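Local atomic coordinates of acyl-coenzyme A oxidase (Caenorhabditis elegans, PDB entry 5K3H), a protein that catalyses the first step of peroxisomal beta-oxidation, using FAD and molecular oxygen to desaturate the fatty acid-derived chains of acyl-CoA substrates and releasing hydrogen peroxide. Residues B[60-65]-B[641-646]; B[70-75]-B[245-250]; B[102-107]-B[619-624]; B[415-420]-B[626-631]. One frame throughout, in Å; residues are numbered along the deposited sequence.

Contacts 1, 2 and 3 tie the N-terminal region to parts far along the chain; contact 4 joins two loops of the later, helical part. Contact 1 (60-65 with 641-646) closes the widest loop, enclosing the other three. Contact 3 crosses contacts 2 and 4, whereas contact 2 closes before contact 4 opens. Contacts 1 and 4 are close neighbours, centres about 11 Å apart, with W643 packed against V628 and A417. Contacts 3 and 4, centres about 13 Å apart, are linked by R626 of contact 4, whose guanidinium bonds to the carbonyls of N103 and E104. Helix 68-85 carries one side of contact 2. Contacts 1, 2 and 4 also touch the second subunit, beside the dimer interface.

Contact 1: residues B[60-65]-B[641-646]; sequences SMPLPY and FKWAKE
Y65 lays its phenol against the last turn of helix 636-645 and donates a hydrogen bond to a backbone carbonyl, Y65 OH to W643 O at 2.6 Å. The donor sits in the carbonyl plane on a lone pair, with a C=O...O angle of 123°. A water grips the same hydroxyl, donating to Y65 OH at 2.9 Å and to E646 OE1 at 2.7 Å, so the carboxylate is tied to the phenol indirectly. Beside this polar cluster, Y65 CE1 stands over one face of the W643 indole, 3.7 Å from W643 CE2 and offset toward the rim. The two ring systems slide past each other in opposite directions, their planes inclined by 50°. P64 CB meets the indole at its edge, 4.0 Å from W643 CZ2, while P62 CB approaches W643 NE1 to 3.8 Å.

Further out, P62 CB also covers the centre of one Y65 face, and the bond from Y65 N to P62 O fixes the short 3-10 turn 63-65 from which the tyrosine leaves, CG beside its own backbone N (chi1 -67°). M416 packs on P64, and I239 of the second subunit packs on W643. The whole is a tyrosine bound to a carbonyl in the final turn of a helix, joining the N-terminal region to the C-terminal part of the oxidase beside the dimer interface.

Contact 2: residues B[70-75]-B[245-250]; sequences EKIMES and YNIVDN
I247 presses both of its branches against helix 68-85, spanning two residues one helical turn apart. Its CG2 lies against S75, 3.4 Å from S75 OG and 3.5 Å from S75 CB. The other branch runs to K71, where I247 CG1 is 3.7 Å from K71 CB and I247 CD1 is 3.8 Å from the same carbon. This split follows from the first torsion of I247 (chi1 -59°), which sets CG1 beside the backbone N and CG2 anti to it. I72, between K71 and S75 in sequence, sends CG1 to 3.8 Å from I247 O, and the alpha carbons of I72 and I247 approach to 5.3 Å.

Residues 245-248 form a type I beta turn with I247 in its third position, within the loop that connects strands 234-238 and 251-255 of a three-stranded antiparallel sheet. The contact therefore seats this loop on a helix, joining the N-terminal helical domain to the middle beta domain of the acyl-CoA dehydrogenase-like fold.

Packing loosens toward N246 and along K71 beyond its CB. There the lysine leads away from the turn, bending at its last torsion, and its NZ forms a salt bridge with E109. N246 spends its amide oxygen on the backbone N of K242, while its carbonyl accepts from R68. I72 CD1 stays 4.0 Å from N246 O, and S657 of the second subunit packs on I72.

Contact 3: residues B[102-107]-B[619-624]; sequences NNEVLG and EFSDRE
E104 OE2 is held by two hydroxyls: S621 OG, 2.7 Å from it, and T48 OG1 of helix 38-52. The serine comes from above the carboxylate, about 40° out of its plane. S621 OG has a second task: it stands at the N-cap of helix 622-625 and accepts from E624 N at 3.3 Å. Its first torsion puts OG in the crowded position between the backbone N and the carbonyl carbon (chi1 70°), where it can serve the helix start and the glutamate together.

The other carboxylate oxygen, E104 OE1, forms a salt bridge with R623 NH2 at 2.7 Å, although the hydrogen bond within it is weak, its N-H...O angle only 117°. The two side chains cross obliquely, their carboxylate and guanidinium planes well inclined to each other, the E104 chain bending at chi2 and that of R623 at chi3; T48 O also engages R623 NH2. E104 OE2 lies 4.2 Å from E624 OE1, and this like-charge proximity might raise the proton affinity of either acid, while the arginine would offset it.

Alongside, N103 and E624 point the same way, their amide and carboxylate planes nearly aligned. N103 CB is 3.6 Å from E624 OE2, and a water accepts from N103 ND2 at 2.8 Å and donates to E624 OE2 at 2.9 Å. Y308 OH bonds the same E624 oxygen.

Helix 97-105 thus meets the start of helix 622-625, with L51 of helix 38-52 packing on E104, V105 and R623, helix 68-85 behind V105 and L106, and helix 300-319 bordering N103 and F620.

Contact 4: residues B[415-420]-B[626-631]; sequences SMASYI and RSVLGR
One face of the Y419 ring carries R626 CB, 4.3 Å from the ring centroid and offset toward the rim, a CH-pi contact. Y419 and R626 run side by side, with ring and guanidinium planes 42° apart. The phenol OH bonds E109, while the R626 guanidinium passes on to D59 and to the backbone carbonyls of N103 and E104.

Elsewhere the two loops are joined through backbone carbonyls. A417 O takes two amides: V628 N at 2.7 Å, nearly along the C=O axis, and L629 N at 3.3 Å, from above the carbonyl plane. S627 OG, anti to its backbone N, donates to S418 O at 2.8 Å and accepts from G630 N at 3.0 Å, an ST motif overlapping the type I turn 628-631. S415 and S418 each form an ST turn, with A417 N and I420 N, which shape the approach to helix 420-428; S418 OG also bonds to G413 O. A water donates to M416 O and to R626 O.

A417 CB meets V628 CB at 3.9 Å, an apolar contact, and S418 CB touches L629 CD1 at 3.7 Å. W643 of helix 636-645 backs S415 and V628.

Contact 1: residues B[60-65]-B[641-646]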
# COMPACT_ATOMS: atom_id res chain seq x y z
N SER B 60 12.98 -23.51 -7.55
CA SER B 60 12.68 -24.47 -8.61
C SER B 60 11.86 -23.83 -9.72
O SER B 60 11.96 -24.24 -10.88
CB SER B 60 11.95 -25.69 -8.05
OG SER B 60 10.76 -25.33 -7.35
N MET B 61 11.04 -22.83 -9.40
CA MET B 61 10.40 -21.99 -10.41
C MET B 61 10.16 -20.62 -9.80
O MET B 61 10.34 -20.42 -8.59
CB MET B 61 9.10 -22.62 -10.90
CG MET B 61 8.15 -23.03 -9.82
SD MET B 61 6.53 -23.41 -10.50
CE MET B 61 6.99 -23.96 -12.15
N PRO B 62 9.75 -19.63 -10.61
CA PRO B 62 9.43 -18.31 -10.04
C PRO B 62 8.37 -18.41 -8.94
O PRO B 62 7.28 -18.95 -9.14
CB PRO B 62 8.93 -17.52 -11.26
CG PRO B 62 9.68 -18.12 -12.39
CD PRO B 62 9.76 -19.59 -12.09
N LEU B 63 8.71 -17.86 -7.77
CA LEU B 63 7.81 -17.94 -6.62
C LEU B 63 6.39 -17.44 -6.90
O LEU B 63 5.45 -18.03 -6.35
CB LEU B 63 8.41 -17.20 -5.41
CG LEU B 63 9.78 -17.69 -4.95
CD1 LEU B 63 10.13 -17.15 -3.57
CD2 LEU B 63 9.88 -19.23 -4.97
N PRO B 64 6.16 -16.38 -7.69
CA PRO B 64 4.77 -15.96 -7.93
C PRO B 64 3.96 -16.98 -8.71
O PRO B 64 2.72 -16.87 -8.73
CB PRO B 64 4.93 -14.65 -8.73
CG PRO B 64 6.31 -14.18 -8.46
CD PRO B 64 7.13 -15.39 -8.22
N TYR B 65 4.59 -17.98 -9.35
CA TYR B 65 3.82 -19.02 -10.02
C TYR B 65 3.16 -19.99 -9.07
O TYR B 65 2.17 -20.61 -9.46
CB TYR B 65 4.68 -19.89 -10.93
CG TYR B 65 5.28 -19.27 -12.16
CD1 TYR B 65 5.04 -17.95 -12.51
CD2 TYR B 65 6.08 -20.04 -12.99
CE1 TYR B 65 5.61 -17.41 -13.63
CE2 TYR B 65 6.64 -19.52 -14.12
CZ TYR B 65 6.41 -18.20 -14.44
OH TYR B 65 6.99 -17.70 -15.58
N PHE B 641 8.35 -11.36 -21.43
CA PHE B 641 7.60 -12.22 -22.34
C PHE B 641 7.77 -13.70 -21.96
O PHE B 641 6.78 -14.43 -21.84
CB PHE B 641 8.09 -11.96 -23.76
CG PHE B 641 7.25 -12.59 -24.82
CD1 PHE B 641 5.89 -12.83 -24.60
CD2 PHE B 641 7.80 -12.92 -26.05
CE1 PHE B 641 5.11 -13.42 -25.59
CE2 PHE B 641 7.03 -13.51 -27.05
CZ PHE B 641 5.69 -13.76 -26.81
N LYS B 642 9.01 -14.14 -21.68
CA LYS B 642 9.21 -15.50 -21.21
C LYS B 642 8.46 -15.76 -19.92
O LYS B 642 7.82 -16.81 -19.76
CB LYS B 642 10.70 -15.81 -21.00
CG LYS B 642 11.50 -16.03 -22.26
CD LYS B 642 12.94 -16.50 -21.96
CE LYS B 642 13.75 -16.72 -23.27
NZ LYS B 642 14.88 -15.76 -23.46
N TRP B 643 8.58 -14.83 -18.95
CA TRP B 643 7.92 -14.99 -17.66
C TRP B 643 6.41 -15.17 -17.82
O TRP B 643 5.79 -15.96 -17.09
CB TRP B 643 8.25 -13.77 -16.78
CG TRP B 643 7.84 -13.91 -15.35
CD1 TRP B 643 8.60 -14.43 -14.32
CD2 TRP B 643 6.60 -13.52 -14.77
NE1 TRP B 643 7.89 -14.40 -13.15
CE2 TRP B 643 6.66 -13.84 -13.40
CE3 TRP B 643 5.44 -12.93 -15.28
CZ2 TRP B 643 5.60 -13.58 -12.52
CZ3 TRP B 643 4.39 -12.67 -14.42
CH2 TRP B 643 4.48 -13.00 -13.05
N ALA B 644 5.79 -14.40 -18.72
CA ALA B 644 4.37 -14.56 -19.03
C ALA B 644 4.09 -15.90 -19.71
O ALA B 644 3.20 -16.65 -19.29
CB ALA B 644 3.89 -13.41 -19.91
N LYS B 645 4.84 -16.21 -20.77
CA LYS B 645 4.56 -17.41 -21.55
C LYS B 645 4.66 -18.68 -20.70
O LYS B 645 3.94 -19.65 -20.96
CB LYS B 645 5.51 -17.50 -22.75
CG LYS B 645 5.04 -16.64 -23.92
CD LYS B 645 5.88 -16.89 -25.16
CE LYS B 645 7.32 -16.49 -24.89
NZ LYS B 645 8.19 -16.53 -26.09
N GLU B 646 5.53 -18.69 -19.69
CA GLU B 646 5.77 -19.85 -18.85
C GLU B 646 4.92 -19.86 -17.57
O GLU B 646 5.10 -20.75 -16.72
CB GLU B 646 7.27 -19.93 -18.52
CG GLU B 646 8.14 -20.21 -19.76
CD GLU B 646 9.63 -20.03 -19.49
OE1 GLU B 646 10.00 -19.86 -18.31
OE2 GLU B 646 10.45 -20.07 -20.46
O HOH W 1 9.73 -18.27 -16.13

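Contact 2: residues B[70-75]-B[245-250]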
# COMPACT_ATOMS: atom_id res chain seq x y z
N GLU B 70 2.54 -25.05 -2.43
CA GLU B 70 3.79 -25.31 -3.15
C GLU B 70 4.95 -24.49 -2.57
O GLU B 70 6.07 -24.98 -2.46
CB GLU B 70 3.61 -25.00 -4.64
CG GLU B 70 2.66 -25.94 -5.36
CD GLU B 70 2.26 -25.40 -6.73
OE1 GLU B 70 2.63 -24.24 -7.05
OE2 GLU B 70 1.55 -26.11 -7.49
N LYS B 71 4.69 -23.23 -2.20
CA LYS B 71 5.75 -22.40 -1.62
C LYS B 71 6.29 -23.01 -0.33
O LYS B 71 7.50 -23.03 -0.10
CB LYS B 71 5.24 -20.98 -1.35
CG LYS B 71 4.92 -20.12 -2.56
CD LYS B 71 4.24 -18.85 -2.06
CE LYS B 71 3.55 -18.08 -3.18
NZ LYS B 71 4.15 -16.76 -3.44
N ILE B 72 5.39 -23.51 0.52
CA ILE B 72 5.82 -24.07 1.81
C ILE B 72 6.64 -25.35 1.62
O ILE B 72 7.69 -25.53 2.26
CB ILE B 72 4.60 -24.26 2.74
CG1 ILE B 72 4.01 -22.87 3.08
CG2 ILE B 72 4.98 -25.01 4.01
CD1 ILE B 72 2.74 -22.88 3.92
N MET B 73 6.20 -26.25 0.72
CA MET B 73 7.00 -27.43 0.36
C MET B 73 8.39 -27.03 -0.14
O MET B 73 9.41 -27.59 0.30
CB MET B 73 6.28 -28.26 -0.69
CG MET B 73 5.29 -29.27 -0.12
SD MET B 73 6.00 -30.52 0.99
CE MET B 73 6.70 -31.68 -0.19
N GLU B 74 8.46 -26.10 -1.09
CA GLU B 74 9.74 -25.66 -1.62
C GLU B 74 10.61 -25.06 -0.52
O GLU B 74 11.82 -25.33 -0.46
CB GLU B 74 9.48 -24.63 -2.73
CG GLU B 74 10.70 -23.91 -3.28
CD GLU B 74 11.46 -24.79 -4.26
OE1 GLU B 74 11.03 -25.93 -4.50
OE2 GLU B 74 12.49 -24.36 -4.81
N SER B 75 10.02 -24.26 0.36
CA SER B 75 10.79 -23.62 1.42
C SER B 75 11.37 -24.67 2.37
O SER B 75 12.50 -24.52 2.85
CB SER B 75 9.88 -22.61 2.15
OG SER B 75 10.56 -21.85 3.14
N TYR B 245 3.78 -12.68 2.96
CA TYR B 245 4.54 -13.43 3.96
C TYR B 245 3.90 -14.79 4.23
O TYR B 245 3.82 -15.24 5.37
CB TYR B 245 4.63 -12.62 5.26
CG TYR B 245 5.80 -12.98 6.12
CD1 TYR B 245 7.08 -12.98 5.60
CD2 TYR B 245 5.64 -13.27 7.47
CE1 TYR B 245 8.17 -13.29 6.37
CE2 TYR B 245 6.74 -13.58 8.28
CZ TYR B 245 8.00 -13.59 7.71
OH TYR B 245 9.12 -13.89 8.47
N ASN B 246 3.42 -15.45 3.18
CA ASN B 246 2.51 -16.57 3.35
C ASN B 246 3.20 -17.92 3.51
O ASN B 246 2.51 -18.92 3.73
CB ASN B 246 1.53 -16.61 2.19
CG ASN B 246 0.37 -15.66 2.40
OD1 ASN B 246 -0.39 -15.82 3.35
ND2 ASN B 246 0.24 -14.66 1.52
N ILE B 247 4.53 -17.96 3.42
CA ILE B 247 5.25 -19.20 3.72
C ILE B 247 5.35 -19.43 5.22
O ILE B 247 5.52 -20.57 5.66
CB ILE B 247 6.63 -19.17 3.03
CG1 ILE B 247 6.45 -19.02 1.51
CG2 ILE B 247 7.46 -20.40 3.40
CD1 ILE B 247 7.73 -18.96 0.68
N VAL B 248 5.24 -18.37 6.02
CA VAL B 248 5.16 -18.48 7.46
C VAL B 248 3.74 -18.90 7.84
O VAL B 248 2.76 -18.25 7.46
CB VAL B 248 5.55 -17.16 8.14
CG1 VAL B 248 5.12 -17.15 9.61
CG2 VAL B 248 7.05 -16.96 8.02
N ASP B 249 3.64 -19.97 8.61
CA ASP B 249 2.37 -20.55 9.04
C ASP B 249 2.02 -19.98 10.42
O ASP B 249 2.22 -20.61 11.47
CB ASP B 249 2.49 -22.06 9.04
CG ASP B 249 3.75 -22.54 9.76
OD1 ASP B 249 4.87 -22.21 9.28
OD2 ASP B 249 3.64 -23.22 10.82
N ASN B 250 1.49 -18.77 10.41
CA ASN B 250 1.07 -18.14 11.65
C ASN B 250 -0.08 -18.91 12.27
O ASN B 250 -1.01 -19.31 11.56
CB ASN B 250 0.68 -16.69 11.38
CG ASN B 250 1.83 -15.88 10.85
OD1 ASN B 250 2.18 -15.96 9.68
ND2 ASN B 250 2.42 -15.08 11.72

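Contact 3: residues B[102-107]-B[619-624]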
# COMPACT_ATOMS: atom_id res chain seq x y z
N ASN B 102 20.20 -16.63 3.80
CA ASN B 102 18.76 -16.87 3.80
C ASN B 102 18.04 -15.98 2.77
O ASN B 102 17.10 -16.44 2.12
CB ASN B 102 18.19 -16.68 5.21
CG ASN B 102 18.44 -17.92 6.13
OD1 ASN B 102 18.82 -19.02 5.67
ND2 ASN B 102 18.25 -17.72 7.43
N ASN B 103 18.48 -14.72 2.61
CA ASN B 103 17.84 -13.83 1.63
C ASN B 103 17.97 -14.38 0.21
O ASN B 103 17.01 -14.32 -0.57
CB ASN B 103 18.47 -12.44 1.66
CG ASN B 103 18.17 -11.68 2.93
OD1 ASN B 103 17.14 -11.88 3.57
ND2 ASN B 103 19.09 -10.80 3.30
N GLU B 104 19.17 -14.88 -0.15
CA GLU B 104 19.39 -15.50 -1.46
C GLU B 104 18.54 -16.76 -1.62
O GLU B 104 17.85 -16.94 -2.63
CB GLU B 104 20.87 -15.88 -1.62
CG GLU B 104 21.83 -14.76 -1.96
CD GLU B 104 22.22 -14.72 -3.43
OE1 GLU B 104 21.90 -15.67 -4.19
OE2 GLU B 104 22.79 -13.69 -3.85
N VAL B 105 18.59 -17.65 -0.63
CA VAL B 105 17.99 -18.97 -0.77
C VAL B 105 16.52 -18.94 -0.37
O VAL B 105 15.66 -19.34 -1.16
CB VAL B 105 18.82 -20.01 0.05
CG1 VAL B 105 18.14 -21.37 0.12
CG2 VAL B 105 20.18 -20.18 -0.59
N LEU B 106 16.19 -18.41 0.80
CA LEU B 106 14.83 -18.52 1.31
C LEU B 106 13.94 -17.34 0.93
O LEU B 106 12.72 -17.53 0.80
CB LEU B 106 14.85 -18.72 2.83
CG LEU B 106 15.55 -20.02 3.35
CD1 LEU B 106 15.70 -20.06 4.87
CD2 LEU B 106 14.85 -21.30 2.86
N GLY B 107 14.51 -16.15 0.70
CA GLY B 107 13.73 -15.02 0.25
C GLY B 107 13.03 -14.28 1.38
O GLY B 107 13.42 -14.37 2.55
N GLU B 619 24.34 -4.52 -4.01
CA GLU B 619 24.80 -5.77 -4.59
C GLU B 619 23.84 -6.92 -4.29
O GLU B 619 24.17 -7.89 -3.60
CB GLU B 619 26.23 -6.04 -4.14
CG GLU B 619 27.17 -4.99 -4.71
CD GLU B 619 28.59 -5.29 -4.45
OE1 GLU B 619 28.89 -5.86 -3.37
OE2 GLU B 619 29.41 -4.99 -5.32
N PHE B 620 22.63 -6.79 -4.86
CA PHE B 620 21.63 -7.85 -4.86
C PHE B 620 21.67 -8.60 -6.18
O PHE B 620 21.45 -8.01 -7.25
CB PHE B 620 20.23 -7.29 -4.65
CG PHE B 620 20.08 -6.48 -3.41
CD1 PHE B 620 20.50 -6.98 -2.17
CD2 PHE B 620 19.50 -5.24 -3.45
CE1 PHE B 620 20.36 -6.25 -1.03
CE2 PHE B 620 19.36 -4.49 -2.30
CZ PHE B 620 19.80 -5.01 -1.09
N SER B 621 21.93 -9.91 -6.11
CA SER B 621 21.84 -10.74 -7.30
C SER B 621 20.38 -10.91 -7.72
O SER B 621 19.45 -10.66 -6.94
CB SER B 621 22.47 -12.10 -7.03
OG SER B 621 21.68 -12.85 -6.13
N ASP B 622 20.18 -11.32 -8.98
CA ASP B 622 18.83 -11.63 -9.46
C ASP B 622 18.20 -12.74 -8.65
O ASP B 622 17.00 -12.71 -8.36
CB ASP B 622 18.87 -12.02 -10.94
CG ASP B 622 18.93 -10.83 -11.84
OD1 ASP B 622 18.66 -9.73 -11.31
OD2 ASP B 622 19.25 -10.98 -13.05
N ARG B 623 19.00 -13.74 -8.26
CA ARG B 623 18.45 -14.81 -7.44
C ARG B 623 17.90 -14.27 -6.12
O ARG B 623 16.92 -14.81 -5.59
CB ARG B 623 19.51 -15.90 -7.19
CG ARG B 623 19.79 -16.83 -8.43
CD ARG B 623 20.58 -18.09 -8.05
NE ARG B 623 21.49 -17.76 -6.95
CZ ARG B 623 22.70 -17.22 -7.11
NH1 ARG B 623 23.17 -16.95 -8.33
NH2 ARG B 623 23.45 -16.94 -6.04
N GLU B 624 18.49 -13.20 -5.59
CA GLU B 624 17.94 -12.61 -4.37
C GLU B 624 16.77 -11.68 -4.67
O GLU B 624 15.74 -11.72 -3.97
CB GLU B 624 19.02 -11.86 -3.60
CG GLU B 624 18.53 -11.19 -2.34
CD GLU B 624 19.63 -10.44 -1.59
OE1 GLU B 624 20.80 -10.49 -1.99
OE2 GLU B 624 19.31 -9.78 -0.59
O HOH W 2 21.02 -9.52 1.68

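Contact 4: residues B[415-420]-B[626-631]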
# COMPACT_ATOMS: atom_id res chain seq x y z
N SER B 415 2.21 -6.16 -12.05
CA SER B 415 2.50 -7.56 -12.25
C SER B 415 3.31 -8.12 -11.09
O SER B 415 4.06 -7.39 -10.42
CB SER B 415 3.27 -7.74 -13.56
OG SER B 415 3.64 -9.09 -13.77
N MET B 416 3.16 -9.42 -10.83
CA MET B 416 4.11 -10.03 -9.92
C MET B 416 5.50 -10.14 -10.53
O MET B 416 6.44 -10.56 -9.84
CB MET B 416 3.66 -11.39 -9.42
CG MET B 416 2.42 -11.37 -8.56
SD MET B 416 2.40 -10.18 -7.18
CE MET B 416 3.96 -10.58 -6.37
N ALA B 417 5.64 -9.81 -11.82
CA ALA B 417 6.96 -9.75 -12.44
C ALA B 417 7.81 -8.59 -11.92
O ALA B 417 9.03 -8.60 -12.12
CB ALA B 417 6.82 -9.67 -13.96
N SER B 418 7.19 -7.56 -11.31
CA SER B 418 7.96 -6.50 -10.67
C SER B 418 8.39 -6.91 -9.27
O SER B 418 9.45 -6.47 -8.79
CB SER B 418 7.14 -5.23 -10.58
OG SER B 418 6.31 -5.32 -9.45
N TYR B 419 7.56 -7.69 -8.58
CA TYR B 419 7.73 -8.27 -7.25
C TYR B 419 7.55 -7.25 -6.13
O TYR B 419 7.60 -7.65 -4.97
CB TYR B 419 9.09 -8.97 -7.07
CG TYR B 419 9.05 -10.06 -6.02
CD1 TYR B 419 8.14 -11.12 -6.11
CD2 TYR B 419 9.92 -10.05 -4.93
CE1 TYR B 419 8.09 -12.12 -5.17
CE2 TYR B 419 9.87 -11.05 -3.98
CZ TYR B 419 8.95 -12.08 -4.11
OH TYR B 419 8.88 -13.08 -3.17
N ILE B 420 7.29 -5.98 -6.44
CA ILE B 420 7.28 -4.93 -5.43
C ILE B 420 6.07 -5.05 -4.50
O ILE B 420 6.16 -4.73 -3.31
CB ILE B 420 7.32 -3.55 -6.11
CG1 ILE B 420 8.63 -3.40 -6.88
CG2 ILE B 420 7.22 -2.46 -5.07
CD1 ILE B 420 8.70 -2.14 -7.72
N ARG B 626 14.64 -11.24 -7.26
CA ARG B 626 13.45 -11.97 -7.68
C ARG B 626 12.48 -11.11 -8.48
O ARG B 626 11.26 -11.31 -8.44
CB ARG B 626 12.75 -12.58 -6.47
CG ARG B 626 13.43 -13.86 -6.04
CD ARG B 626 12.96 -14.37 -4.68
NE ARG B 626 13.63 -15.63 -4.36
CZ ARG B 626 14.71 -15.76 -3.59
NH1 ARG B 626 15.26 -14.69 -3.03
NH2 ARG B 626 15.24 -16.97 -3.39
N SER B 627 12.99 -10.17 -9.28
CA SER B 627 12.16 -9.25 -10.03
C SER B 627 12.57 -9.29 -11.48
O SER B 627 13.76 -9.18 -11.78
CB SER B 627 12.27 -7.82 -9.51
OG SER B 627 11.66 -6.88 -10.39
N VAL B 628 11.60 -9.45 -12.38
CA VAL B 628 11.88 -9.37 -13.81
C VAL B 628 12.19 -7.95 -14.22
O VAL B 628 13.14 -7.71 -14.97
CB VAL B 628 10.70 -9.93 -14.64
CG1 VAL B 628 10.98 -9.74 -16.14
CG2 VAL B 628 10.50 -11.40 -14.30
N LEU B 629 11.39 -6.99 -13.76
CA LEU B 629 11.64 -5.61 -14.16
C LEU B 629 12.97 -5.12 -13.61
O LEU B 629 13.64 -4.29 -14.24
CB LEU B 629 10.51 -4.68 -13.69
CG LEU B 629 9.05 -4.87 -14.11
CD1 LEU B 629 8.28 -3.61 -13.72
CD2 LEU B 629 8.90 -5.13 -15.60
N GLY B 630 13.42 -5.66 -12.48
CA GLY B 630 14.66 -5.18 -11.92
C GLY B 630 15.86 -6.06 -12.22
O GLY B 630 16.86 -6.00 -11.49
N ARG B 631 15.79 -6.84 -13.30
CA ARG B 631 16.92 -7.66 -13.73
C ARG B 631 18.21 -6.87 -13.78
O ARG B 631 18.24 -5.74 -14.29
CB ARG B 631 16.65 -8.22 -15.12
CG ARG B 631 15.79 -9.44 -15.14
CD ARG B 631 15.54 -9.88 -16.57
NE ARG B 631 16.79 -10.33 -17.18
CZ ARG B 631 17.26 -11.57 -17.07
NH1 ARG B 631 16.59 -12.46 -16.34
NH2 ARG B 631 18.40 -11.92 -17.66
O HOH W 3 8.91 -11.23 -10.20